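PDB 6BWE: putative fimbrial associated sortase-like protein from Corynebacterium diphtheriae, which is probably a class C sortase, a cysteine transpeptidase that links pilin subunits covalently into pili, here in its extracytoplasmic catalytic domain with an altered lid. Local coordinates for residues L139-T151 with T156-L168. The protein carries 2 engineered substitutions. Numbering follows the deposited sequence.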
# COMPACT_ATOMS: atom_id res chain seq x y z
N LEU A 139 -1.51 26.04 7.54
CA LEU A 139 -1.95 25.31 6.35
C LEU A 139 -3.42 25.61 6.02
O LEU A 139 -3.81 25.64 4.86
CB LEU A 139 -1.77 23.78 6.53
CG LEU A 139 -2.03 22.94 5.30
CD1 LEU A 139 -0.99 23.26 4.22
CD2 LEU A 139 -1.99 21.47 5.66
N GLU A 140 -4.21 25.91 7.05
CA GLU A 140 -5.57 26.38 6.87
C GLU A 140 -5.76 27.67 6.05
O GLU A 140 -6.89 27.93 5.63
CB GLU A 140 -6.24 26.56 8.22
CG GLU A 140 -5.72 27.77 9.00
CD GLU A 140 -6.11 27.75 10.46
OE1 GLU A 140 -6.99 26.96 10.85
OE2 GLU A 140 -5.56 28.59 11.21
N ASP A 141 -4.70 28.46 5.85
CA ASP A 141 -4.77 29.72 5.09
C ASP A 141 -4.36 29.57 3.62
O ASP A 141 -4.42 30.52 2.86
CB ASP A 141 -3.89 30.79 5.76
CG ASP A 141 -4.37 31.18 7.16
OD1 ASP A 141 -5.56 30.93 7.47
OD2 ASP A 141 -3.55 31.74 7.96
N VAL A 142 -3.97 28.36 3.23
CA VAL A 142 -3.68 28.05 1.86
C VAL A 142 -5.04 28.01 1.12
O VAL A 142 -6.01 27.44 1.61
CB VAL A 142 -2.97 26.68 1.72
CG1 VAL A 142 -2.77 26.32 0.28
CG2 VAL A 142 -1.64 26.68 2.46
N LYS A 143 -5.08 28.64 -0.04
CA LYS A 143 -6.26 28.66 -0.89
C LYS A 143 -6.09 27.88 -2.20
O LYS A 143 -4.96 27.59 -2.64
CB LYS A 143 -6.59 30.11 -1.23
CG LYS A 143 -7.01 30.95 -0.02
CD LYS A 143 -6.83 32.44 -0.32
CE LYS A 143 -8.04 33.28 0.06
NZ LYS A 143 -8.43 33.22 1.49
N GLU A 144 -7.23 27.59 -2.83
CA GLU A 144 -7.31 27.00 -4.15
C GLU A 144 -6.42 27.80 -5.11
O GLU A 144 -6.35 29.05 -5.04
CB GLU A 144 -8.76 27.03 -4.68
CG GLU A 144 -9.79 26.20 -3.91
CD GLU A 144 -9.52 24.70 -3.94
OE1 GLU A 144 -8.67 24.27 -4.76
OE2 GLU A 144 -10.13 23.92 -3.15
N HIS A 145 -5.71 27.06 -5.96
CA HIS A 145 -4.73 27.60 -6.92
C HIS A 145 -3.39 28.06 -6.34
O HIS A 145 -2.51 28.40 -7.12
CB HIS A 145 -5.29 28.72 -7.82
CG HIS A 145 -6.65 28.42 -8.37
ND1 HIS A 145 -6.86 27.45 -9.32
CD2 HIS A 145 -7.86 28.95 -8.08
CE1 HIS A 145 -8.15 27.38 -9.59
NE2 HIS A 145 -8.78 28.28 -8.86
N ASP A 146 -3.21 28.06 -5.02
CA ASP A 146 -1.90 28.45 -4.46
C ASP A 146 -0.83 27.45 -4.93
O ASP A 146 -1.13 26.28 -5.10
CB ASP A 146 -1.92 28.50 -2.94
CG ASP A 146 -2.64 29.75 -2.38
OD1 ASP A 146 -3.13 30.64 -3.16
OD2 ASP A 146 -2.66 29.85 -1.12
N PRO A 147 0.41 27.91 -5.16
CA PRO A 147 1.46 26.98 -5.54
C PRO A 147 2.19 26.35 -4.34
O PRO A 147 2.33 26.96 -3.27
CB PRO A 147 2.42 27.87 -6.31
CG PRO A 147 2.33 29.17 -5.60
CD PRO A 147 0.88 29.31 -5.24
N ILE A 148 2.65 25.13 -4.57
CA ILE A 148 3.48 24.37 -3.62
C ILE A 148 4.69 23.88 -4.40
O ILE A 148 4.51 23.32 -5.49
CB ILE A 148 2.71 23.16 -3.09
CG1 ILE A 148 1.50 23.62 -2.25
CG2 ILE A 148 3.61 22.24 -2.28
CD1 ILE A 148 0.45 22.54 -2.08
N TYR A 149 5.90 24.11 -3.89
CA TYR A 149 7.13 23.69 -4.57
C TYR A 149 7.86 22.63 -3.75
O TYR A 149 8.15 22.87 -2.57
CB TYR A 149 8.07 24.87 -4.77
CG TYR A 149 7.43 26.02 -5.54
CD1 TYR A 149 7.57 26.13 -6.92
CD2 TYR A 149 6.64 26.96 -4.90
CE1 TYR A 149 7.00 27.19 -7.63
CE2 TYR A 149 6.05 28.01 -5.59
CZ TYR A 149 6.22 28.12 -6.96
OH TYR A 149 5.61 29.16 -7.64
N ILE A 150 8.20 21.50 -4.36
CA ILE A 150 8.94 20.45 -3.68
C ILE A 150 10.31 20.42 -4.32
O ILE A 150 10.42 20.32 -5.54
CB ILE A 150 8.26 19.08 -3.80
CG1 ILE A 150 6.97 19.10 -2.98
CG2 ILE A 150 9.20 18.00 -3.24
CD1 ILE A 150 6.12 17.89 -3.14
N THR A 151 11.35 20.53 -3.51
CA THR A 151 12.70 20.38 -4.00
C THR A 151 13.25 19.05 -3.51
O THR A 151 13.22 18.77 -2.33
CB THR A 151 13.58 21.54 -3.56
OG1 THR A 151 12.99 22.78 -4.03
CG2 THR A 151 14.96 21.44 -4.17
N THR A 156 13.14 20.86 -8.78
CA THR A 156 12.00 21.45 -8.15
C THR A 156 10.73 21.07 -8.93
O THR A 156 10.68 21.18 -10.15
CB THR A 156 12.17 22.96 -8.00
OG1 THR A 156 13.28 23.20 -7.15
CG2 THR A 156 10.93 23.59 -7.33
N LEU A 157 9.73 20.61 -8.19
CA LEU A 157 8.43 20.22 -8.73
C LEU A 157 7.40 21.22 -8.23
O LEU A 157 7.40 21.55 -7.05
CB LEU A 157 8.05 18.81 -8.25
CG LEU A 157 9.10 17.71 -8.21
CD1 LEU A 157 8.50 16.38 -7.74
CD2 LEU A 157 9.70 17.55 -9.58
N LYS A 158 6.49 21.64 -9.11
CA LYS A 158 5.48 22.61 -8.76
C LYS A 158 4.12 21.92 -8.77
O LYS A 158 3.81 21.16 -9.67
CB LYS A 158 5.51 23.81 -9.71
CG LYS A 158 4.55 24.93 -9.32
CD LYS A 158 4.63 26.10 -10.32
CE LYS A 158 3.64 27.19 -9.91
NZ LYS A 158 3.63 28.35 -10.85
N TYR A 159 3.36 22.18 -7.73
CA TYR A 159 2.00 21.70 -7.61
C TYR A 159 1.09 22.88 -7.39
O TYR A 159 1.54 23.93 -6.90
CB TYR A 159 1.90 20.72 -6.43
CG TYR A 159 2.60 19.42 -6.75
CD1 TYR A 159 1.88 18.33 -7.22
CD2 TYR A 159 3.99 19.30 -6.61
CE1 TYR A 159 2.52 17.14 -7.57
CE2 TYR A 159 4.65 18.11 -6.97
CZ TYR A 159 3.90 17.04 -7.44
OH TYR A 159 4.48 15.87 -7.82
N GLU A 160 -0.19 22.72 -7.73
CA GLU A 160 -1.17 23.77 -7.52
C GLU A 160 -2.39 23.21 -6.76
O GLU A 160 -2.93 22.18 -7.15
CB GLU A 160 -1.55 24.34 -8.90
CG GLU A 160 -2.85 25.09 -8.94
CD GLU A 160 -3.14 25.67 -10.33
OE1 GLU A 160 -2.19 26.02 -11.08
OE2 GLU A 160 -4.34 25.77 -10.65
N VAL A 161 -2.83 23.91 -5.72
CA VAL A 161 -3.89 23.41 -4.84
C VAL A 161 -5.21 23.34 -5.57
O VAL A 161 -5.59 24.30 -6.25
CB VAL A 161 -4.06 24.29 -3.58
CG1 VAL A 161 -5.23 23.81 -2.71
CG2 VAL A 161 -2.77 24.30 -2.75
N ASP A 162 -5.89 22.21 -5.44
CA ASP A 162 -7.19 22.00 -6.10
C ASP A 162 -8.31 21.49 -5.18
O ASP A 162 -9.45 21.38 -5.62
CB ASP A 162 -7.06 21.07 -7.33
CG ASP A 162 -6.51 19.69 -6.98
OD1 ASP A 162 -7.06 19.02 -6.11
OD2 ASP A 162 -5.52 19.28 -7.59
N ALA A 163 -8.01 21.19 -3.92
CA ALA A 163 -9.02 20.71 -2.98
C ALA A 163 -8.54 20.89 -1.54
O ALA A 163 -7.36 20.73 -1.20
CB ALA A 163 -9.40 19.26 -3.24
N ILE A 164 -9.50 21.28 -0.71
CA ILE A 164 -9.29 21.60 0.69
C ILE A 164 -10.45 20.94 1.44
O ILE A 164 -11.59 21.32 1.23
CB ILE A 164 -9.27 23.11 0.93
CG1 ILE A 164 -8.07 23.74 0.23
CG2 ILE A 164 -9.20 23.42 2.42
CD1 ILE A 164 -8.07 25.26 0.22
N ASN A 165 -10.15 19.94 2.27
CA ASN A 165 -11.19 19.16 2.96
C ASN A 165 -10.82 18.98 4.43
O ASN A 165 -9.66 18.73 4.74
CB ASN A 165 -11.33 17.78 2.28
CG ASN A 165 -11.98 17.87 0.90
OD1 ASN A 165 -13.18 18.13 0.79
ND2 ASN A 165 -11.18 17.69 -0.16
N VAL A 166 -11.79 19.14 5.32
CA VAL A 166 -11.62 18.81 6.73
C VAL A 166 -12.41 17.52 6.96
O VAL A 166 -13.61 17.47 6.67
CB VAL A 166 -12.14 19.93 7.63
CG1 VAL A 166 -12.16 19.49 9.09
CG2 VAL A 166 -11.28 21.19 7.44
N VAL A 167 -11.73 16.49 7.45
CA VAL A 167 -12.31 15.16 7.60
C VAL A 167 -12.01 14.57 8.98
O VAL A 167 -11.08 15.02 9.67
CB VAL A 167 -11.84 14.19 6.49
CG1 VAL A 167 -12.27 14.69 5.12
CG2 VAL A 167 -10.33 13.94 6.55
N LEU A 168 -12.77 13.54 9.36
CA LEU A 168 -12.43 12.76 10.54
C LEU A 168 -11.17 11.97 10.27
O LEU A 168 -10.91 11.63 9.13
CB LEU A 168 -13.58 11.83 10.96
CG LEU A 168 -14.83 12.55 11.46
CD1 LEU A 168 -15.96 11.56 11.71
CD2 LEU A 168 -14.54 13.33 12.74
O HOH W 1 -12.16 21.88 -2.06
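Lys158 lies alongside Tyr149, its non-hydrogen-bonded partner across the hairpin, and the two side chains run the same way. With CG anti to the backbone N (chi1 -175°) and every later torsion extended, the lysine can follow the whole length of the phenol. Its CB sits 4.2 Å from Tyr149 CD1, CG and CD pass Tyr149 CE1, and CE reaches Tyr149 OH at 3.6 Å and also touches Pro147 CB. The tip, NZ, goes on to a salt bridge with Asp212, whose carboxylate also accepts a hydrogen bond from Tyr149 OH, so a long aliphatic stem with a charged end suits this place.

Beside the turn, on the same face, Thr151 OG1 and Thr156 OG1 share a hydrogen bond of 3.2 Å. Farther along, Glu160 OE2 takes a weak but straight bond (174°) in the ring plane of His145, from ND1.

The opposite face, with Ile148, Ile150, Leu157 and Tyr159, is apolar and buried. Ile150 CD1 touches Tyr159 CE2 at 4.1 Å. Val161 CG2 meets Val142 CG1 at 3.6 Å and also touches Ile148 CD1. Beta-branched residues favour the extended backbone here; Ile148 packs on Ile184 and Leu186 of strand 183-187, Ile150 and Val142 on strand 77-83.

Backbone bonds pair Ile148 with Tyr159 and Ile150 with Leu157, making an antiparallel beta hairpin, strands 147-152 and 155-167, within the sortase beta-barrel.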